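Local coordinates for protein sorting nexin-21 (Mus musculus, PDB 4YMR) that binds membranes enriched in phosphatidylinositol 3-phosphate and phosphatidylinositol 4,5-bisphosphate and may take part in several stages of intracellular trafficking, at residues 13-18 and 32-37; 94-99 and 132-137. All blocks are in the same frame, centred on the assembly; numbering follows the deposited sequence.

Contact 1. Residues 13-18 and 32-37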
loop_
_atom_site.group_PDB
_atom_site.type_symbol
_atom_site.label_atom_id
_atom_site.label_comp_id
_atom_site.label_asym_id
_atom_site.label_seq_id
_atom_site.Cartn_x
_atom_site.Cartn_y
_atom_site.Cartn_z
ATOM N N PRO A 13 2.138 9.464 12.639
ATOM C CA PRO A 13 3.124 10.212 13.436
ATOM C C PRO A 13 4.165 9.319 14.123
ATOM O O PRO A 13 5.322 9.724 14.265
ATOM C CB PRO A 13 2.259 10.913 14.486
ATOM C CG PRO A 13 0.960 11.123 13.804
ATOM C CD PRO A 13 0.759 9.909 12.922
ATOM N N GLU A 14 3.751 8.121 14.531
ATOM C CA GLU A 14 4.631 7.182 15.222
ATOM C C GLU A 14 5.633 6.564 14.242
ATOM O O GLU A 14 6.825 6.474 14.535
ATOM C CB GLU A 14 3.804 6.098 15.935
ATOM C CG GLU A 14 4.469 5.471 17.161
ATOM C CD GLU A 14 3.474 4.792 18.108
ATOM O OE1 GLU A 14 2.251 4.851 17.834
ATOM O OE2 GLU A 14 3.917 4.204 19.127
ATOM N N LEU A 15 5.141 6.152 13.075
ATOM C CA LEU A 15 6.000 5.626 12.015
ATOM C C LEU A 15 7.040 6.650 11.579
ATOM O O LEU A 15 8.201 6.304 11.361
ATOM C CB LEU A 15 5.166 5.221 10.802
ATOM C CG LEU A 15 4.144 4.109 10.983
ATOM C CD1 LEU A 15 3.480 3.829 9.645
ATOM C CD2 LEU A 15 4.801 2.849 11.552
ATOM N N ARG A 16 6.596 7.899 11.430
ATOM C CA ARG A 16 7.462 9.040 11.135
ATOM C C ARG A 16 8.630 9.127 12.117
ATOM O O ARG A 16 9.787 9.142 11.712
ATOM C CB ARG A 16 6.656 10.354 11.168
ATOM C CG ARG A 16 5.994 10.752 9.843
ATOM C CD ARG A 16 4.978 11.899 10.017
ATOM N NE ARG A 16 3.770 11.677 9.218
ATOM C CZ ARG A 16 2.550 12.101 9.545
ATOM N NH1 ARG A 16 2.352 12.791 10.661
ATOM N NH2 ARG A 16 1.525 11.831 8.746
ATOM N N ARG A 17 8.314 9.195 13.408
ATOM C CA ARG A 17 9.340 9.251 14.444
ATOM C C ARG A 17 10.191 7.968 14.463
ATOM O O ARG A 17 11.416 8.044 14.510
ATOM C CB ARG A 17 8.741 9.570 15.828
ATOM C CG ARG A 17 9.783 9.676 16.957
ATOM C CD ARG A 17 9.827 11.062 17.615
ATOM N NE ARG A 17 10.696 11.087 18.797
ATOM C CZ ARG A 17 11.950 11.541 18.814
ATOM N NH1 ARG A 17 12.501 12.024 17.710
ATOM N NH2 ARG A 17 12.655 11.513 19.940
ATOM N N ALA A 18 9.551 6.799 14.393
ATOM C CA ALA A 18 10.299 5.543 14.354
ATOM C C ALA A 18 11.272 5.527 13.176
ATOM O O ALA A 18 12.408 5.066 13.307
ATOM C CB ALA A 18 9.356 4.329 14.314
ATOM N N ALA A 32 10.536 0.167 20.150
ATOM C CA ALA A 32 9.285 0.342 20.873
ATOM C C ALA A 32 8.215 1.050 20.023
ATOM O O ALA A 32 7.053 0.641 20.006
ATOM C CB ALA A 32 9.531 1.086 22.185
ATOM N N LEU A 33 8.619 2.098 19.310
ATOM C CA LEU A 33 7.708 2.844 18.437
ATOM C C LEU A 33 7.148 2.000 17.280
ATOM O O LEU A 33 5.933 1.955 17.074
ATOM C CB LEU A 33 8.390 4.108 17.904
ATOM C CG LEU A 33 8.789 5.109 18.987
ATOM C CD1 LEU A 33 9.328 6.393 18.375
ATOM C CD2 LEU A 33 7.600 5.389 19.894
ATOM N N TRP A 34 8.025 1.346 16.521
ATOM C CA TRP A 34 7.575 0.386 15.520
ATOM C C TRP A 34 6.628 -0.671 16.122
ATOM O O TRP A 34 5.665 -1.089 15.482
ATOM C CB TRP A 34 8.761 -0.354 14.879
ATOM C CG TRP A 34 9.740 0.434 14.021
ATOM C CD1 TRP A 34 11.084 0.573 14.244
ATOM C CD2 TRP A 34 9.463 1.144 12.806
ATOM N NE1 TRP A 34 11.657 1.327 13.254
ATOM C CE2 TRP A 34 10.689 1.693 12.348
ATOM C CE3 TRP A 34 8.301 1.367 12.045
ATOM C CZ2 TRP A 34 10.793 2.449 11.180
ATOM C CZ3 TRP A 34 8.404 2.122 10.881
ATOM C CH2 TRP A 34 9.643 2.658 10.464
ATOM N N ALA A 35 6.932 -1.108 17.341
ATOM C CA ALA A 35 6.266 -2.245 17.972
ATOM C C ALA A 35 4.828 -1.919 18.363
ATOM O O ALA A 35 3.929 -2.728 18.163
ATOM C CB ALA A 35 7.051 -2.712 19.194
ATOM N N ASN A 36 4.624 -0.736 18.931
ATOM C CA ASN A 36 3.286 -0.245 19.230
ATOM C C ASN A 36 2.466 0.095 17.979
ATOM O O ASN A 36 1.281 -0.216 17.918
ATOM C CB ASN A 36 3.366 0.940 20.191
ATOM C CG ASN A 36 3.936 0.544 21.542
ATOM O OD1 ASN A 36 3.602 -0.516 22.089
ATOM N ND2 ASN A 36 4.812 1.382 22.082
ATOM N N ALA A 37 3.099 0.721 16.987
ATOM C CA ALA A 37 2.461 0.943 15.693
ATOM C C ALA A 37 2.012 -0.374 15.058
ATOM O O ALA A 37 0.936 -0.447 14.475
ATOM C CB ALA A 37 3.393 1.692 14.754
#
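One face of the Trp34 indole is taken by the methyl of Ala18, whose CB lies 3.6 Å from the centroid of the six-membered ring and 17° off its normal, a CH-pi contact. A residue no larger than alanine suits the place, because the indole lies close over the backbone of helix 12-24, with CZ2 of Trp34 3.7 Å from the carbonyl O of Ala18. Leu15 reaches the same ring obliquely: its CD2 comes to 3.7 Å from Trp34 CZ3 and also meets the small CB of Ala37, so one branch of the leucine joins two residues about a turn apart. The Trp34 side chain sets out away from helix 12-24, but with CG anti to the carbonyl carbon (chi1 -66°) the indole comes back over Ala18. Its NE1 is hydrogen-bonded to Thr22 OG1, one turn further along helix 12-24, which satisfies the indole N-H and probably helps to fix the ring's rotation.

On the more open flank, Leu33 lays its CB against Ala18 CB at 3.7 Å and sends CD1 to the aliphatic CG of Arg17. Glu14, extended with CG anti to the backbone N, crosses Leu33 obliquely and brings OE2 to 3.5 Å from Asn36 CB; this is packing alone, and the carboxylate forms no hydrogen bond across the interface.

The axes of the two short helical segments approach to 8.7 Å and run nearly antiparallel, at 154°, an antiparallel helix pair consistent with the PXB/TPR domain that this chain represents. Helix 52-66 packs against Leu15 and Trp34 through residues such as Thr56 and Leu60, while Leu143 and Leu138 of the second subunit touch the same two side chains.

Contact 2. Residues 94-99 and 132-137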
loop_
_atom_site.group_PDB
_atom_site.type_symbol
_atom_site.label_atom_id
_atom_site.label_comp_id
_atom_site.label_asym_id
_atom_site.label_seq_id
_atom_site.Cartn_x
_atom_site.Cartn_y
_atom_site.Cartn_z
ATOM N N ALA A 94 -11.483 -3.127 -5.268
ATOM C CA ALA A 94 -12.929 -3.332 -5.334
ATOM C C ALA A 94 -13.724 -2.029 -5.591
ATOM O O ALA A 94 -14.619 -2.028 -6.420
ATOM C CB ALA A 94 -13.451 -4.084 -4.098
ATOM N N PRO A 95 -13.402 -0.922 -4.880
ATOM C CA PRO A 95 -14.100 0.352 -5.101
ATOM C C PRO A 95 -13.933 0.912 -6.510
ATOM O O PRO A 95 -14.865 1.529 -7.044
ATOM C CB PRO A 95 -13.440 1.289 -4.088
ATOM C CG PRO A 95 -12.955 0.412 -3.023
ATOM C CD PRO A 95 -12.565 -0.858 -3.670
ATOM N N PHE A 96 -12.759 0.711 -7.098
ATOM C CA PHE A 96 -12.534 1.107 -8.485
ATOM C C PHE A 96 -13.237 0.215 -9.520
ATOM O O PHE A 96 -13.823 0.728 -10.478
ATOM C CB PHE A 96 -11.042 1.299 -8.796
ATOM C CG PHE A 96 -10.522 2.657 -8.417
ATOM C CD1 PHE A 96 -10.947 3.799 -9.097
ATOM C CD2 PHE A 96 -9.618 2.799 -7.385
ATOM C CE1 PHE A 96 -10.471 5.056 -8.737
ATOM C CE2 PHE A 96 -9.148 4.040 -7.019
ATOM C CZ PHE A 96 -9.574 5.172 -7.695
ATOM N N LEU A 97 -13.196 -1.101 -9.327
ATOM C CA LEU A 97 -13.967 -1.987 -10.192
ATOM C C LEU A 97 -15.421 -1.542 -10.220
ATOM O O LEU A 97 -15.993 -1.374 -11.289
ATOM C CB LEU A 97 -13.823 -3.467 -9.795
ATOM C CG LEU A 97 -12.454 -4.095 -10.117
ATOM C CD1 LEU A 97 -12.344 -5.527 -9.642
ATOM C CD2 LEU A 97 -12.108 -4.019 -11.612
ATOM N N GLU A 98 -16.000 -1.309 -9.044
ATOM C CA GLU A 98 -17.395 -0.884 -8.943
ATOM C C GLU A 98 -17.637 0.471 -9.630
ATOM O O GLU A 98 -18.614 0.645 -10.362
ATOM C CB GLU A 98 -17.855 -0.859 -7.476
ATOM C CG GLU A 98 -19.213 -0.197 -7.234
ATOM C CD GLU A 98 -20.370 -0.991 -7.823
ATOM O OE1 GLU A 98 -20.477 -2.201 -7.526
ATOM O OE2 GLU A 98 -21.176 -0.411 -8.588
ATOM N N ALA A 99 -16.739 1.421 -9.410
ATOM C CA ALA A 99 -16.881 2.733 -10.022
ATOM C C ALA A 99 -16.738 2.621 -11.535
ATOM O O ALA A 99 -17.398 3.334 -12.284
ATOM C CB ALA A 99 -15.860 3.700 -9.453
ATOM N N PRO A 132 -17.141 -1.994 -0.830
ATOM C CA PRO A 132 -17.036 -0.625 -0.310
ATOM C C PRO A 132 -16.967 0.346 -1.471
ATOM O O PRO A 132 -16.625 -0.052 -2.579
ATOM C CB PRO A 132 -15.690 -0.626 0.424
ATOM C CG PRO A 132 -15.445 -2.035 0.766
ATOM C CD PRO A 132 -16.023 -2.837 -0.375
ATOM N N SER A 133 -17.286 1.606 -1.244
ATOM C CA SER A 133 -17.305 2.514 -2.373
ATOM C C SER A 133 -16.105 3.438 -2.334
ATOM O O SER A 133 -15.419 3.545 -1.316
ATOM C CB SER A 133 -18.611 3.305 -2.450
ATOM O OG SER A 133 -18.618 4.345 -1.504
ATOM N N LEU A 134 -15.868 4.092 -3.468
ATOM C CA LEU A 134 -14.785 5.039 -3.628
ATOM C C LEU A 134 -14.914 6.154 -2.600
ATOM O O LEU A 134 -13.946 6.523 -1.936
ATOM C CB LEU A 134 -14.815 5.580 -5.052
ATOM C CG LEU A 134 -13.509 5.587 -5.838
ATOM C CD1 LEU A 134 -12.690 4.353 -5.573
ATOM C CD2 LEU A 134 -13.804 5.725 -7.316
ATOM N N LYS A 135 -16.135 6.651 -2.453
ATOM C CA LYS A 135 -16.465 7.707 -1.502
ATOM C C LYS A 135 -16.316 7.261 -0.040
ATOM O O LYS A 135 -15.810 8.018 0.793
ATOM C CB LYS A 135 -17.886 8.196 -1.775
ATOM C CG LYS A 135 -18.214 9.586 -1.243
ATOM C CD LYS A 135 -19.369 10.194 -2.046
ATOM C CE LYS A 135 -19.699 11.599 -1.578
ATOM N NZ LYS A 135 -21.020 12.061 -2.104
ATOM N N GLU A 136 -16.763 6.041 0.265
ATOM C CA GLU A 136 -16.609 5.464 1.606
ATOM C C GLU A 136 -15.145 5.452 2.044
ATOM O O GLU A 136 -14.800 5.950 3.116
ATOM C CB GLU A 136 -17.174 4.038 1.671
ATOM C CG GLU A 136 -16.916 3.325 3.008
ATOM C CD GLU A 136 -17.490 1.903 3.063
ATOM O OE1 GLU A 136 -18.262 1.531 2.150
ATOM O OE2 GLU A 136 -17.166 1.155 4.019
ATOM N N LEU A 137 -14.289 4.879 1.206
ATOM C CA LEU A 137 -12.868 4.772 1.522
ATOM C C LEU A 137 -12.199 6.136 1.517
ATOM O O LEU A 137 -11.272 6.384 2.284
ATOM C CB LEU A 137 -12.166 3.824 0.554
ATOM C CG LEU A 137 -12.060 2.391 1.073
ATOM C CD1 LEU A 137 -13.426 1.825 1.331
ATOM C CD2 LEU A 137 -11.306 1.515 0.092
HETATM O O HOH W 1 -17.432 2.601 -6.083
#
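The backbones come nearest at Pro95 and Ser133, their CA atoms 4.7 Å apart, where helix 93-106 meets the loop that turns into helix 134-140. This closeness lets Pro95 CA make a CA-H...O contact with Pro132 O, and the compact pyrrolidine ring suits so narrow a gap. Leu134 then packs both branches against helix 93-106. CD1 sits squarely over the Phe96 ring, 3.6 Å from its centroid and only 3° off the normal, a CH-pi contact, and at the same time touches Pro95 CB at 3.5 Å. CD2 meets Phe96 CE1 and, at 3.6 Å, Ala99 CB, where a side chain as small as a methyl lets the branch come close. Leu137 adds its CD2 against Pro95 CG, the two side chains crossing at about a right angle. An alanine in place of Phe96 would take away the ring face under Leu134 CD1 and would probably loosen the packing of both leucine branches.

Ser133 is the N-cap of helix 134-140: its OG accepts from Glu136 N at 3.1 Å, a nearly straight bond (163°) that satisfies an N-H of the first turn. A water donates to Pro95 O and accepts weakly from Leu134 N, so the two backbones are also linked by solvent.

Helix 112-122 also packs against helix 93-106, at Leu97 and Glu98. The second subunit adds packing, its Val62 on Leu134 and its Ala80 on Phe96, in keeping with a domain-swapped assembly.

In the fold
Contact 1 and contact 2 lie on opposite sides of the chain's centre, about 30 Å apart between centres, and hold different helices: 12-24 with 27-43 in the first, 93-106 with the start of 134-140 in the second. Each is partly buried, with an aliphatic methyl set over an aromatic ring, yet of the touching residues only Arg17 and Asn36 of contact 1 are exposed. Contact 1 joins two helices flank to flank, close in sequence; contact 2 brings a capped helix start, with a water that bridges weakly, to a helix distant in sequence. Both touch the second subunit, whose residues add apolar packing to each, as the domain-swapped assembly implies.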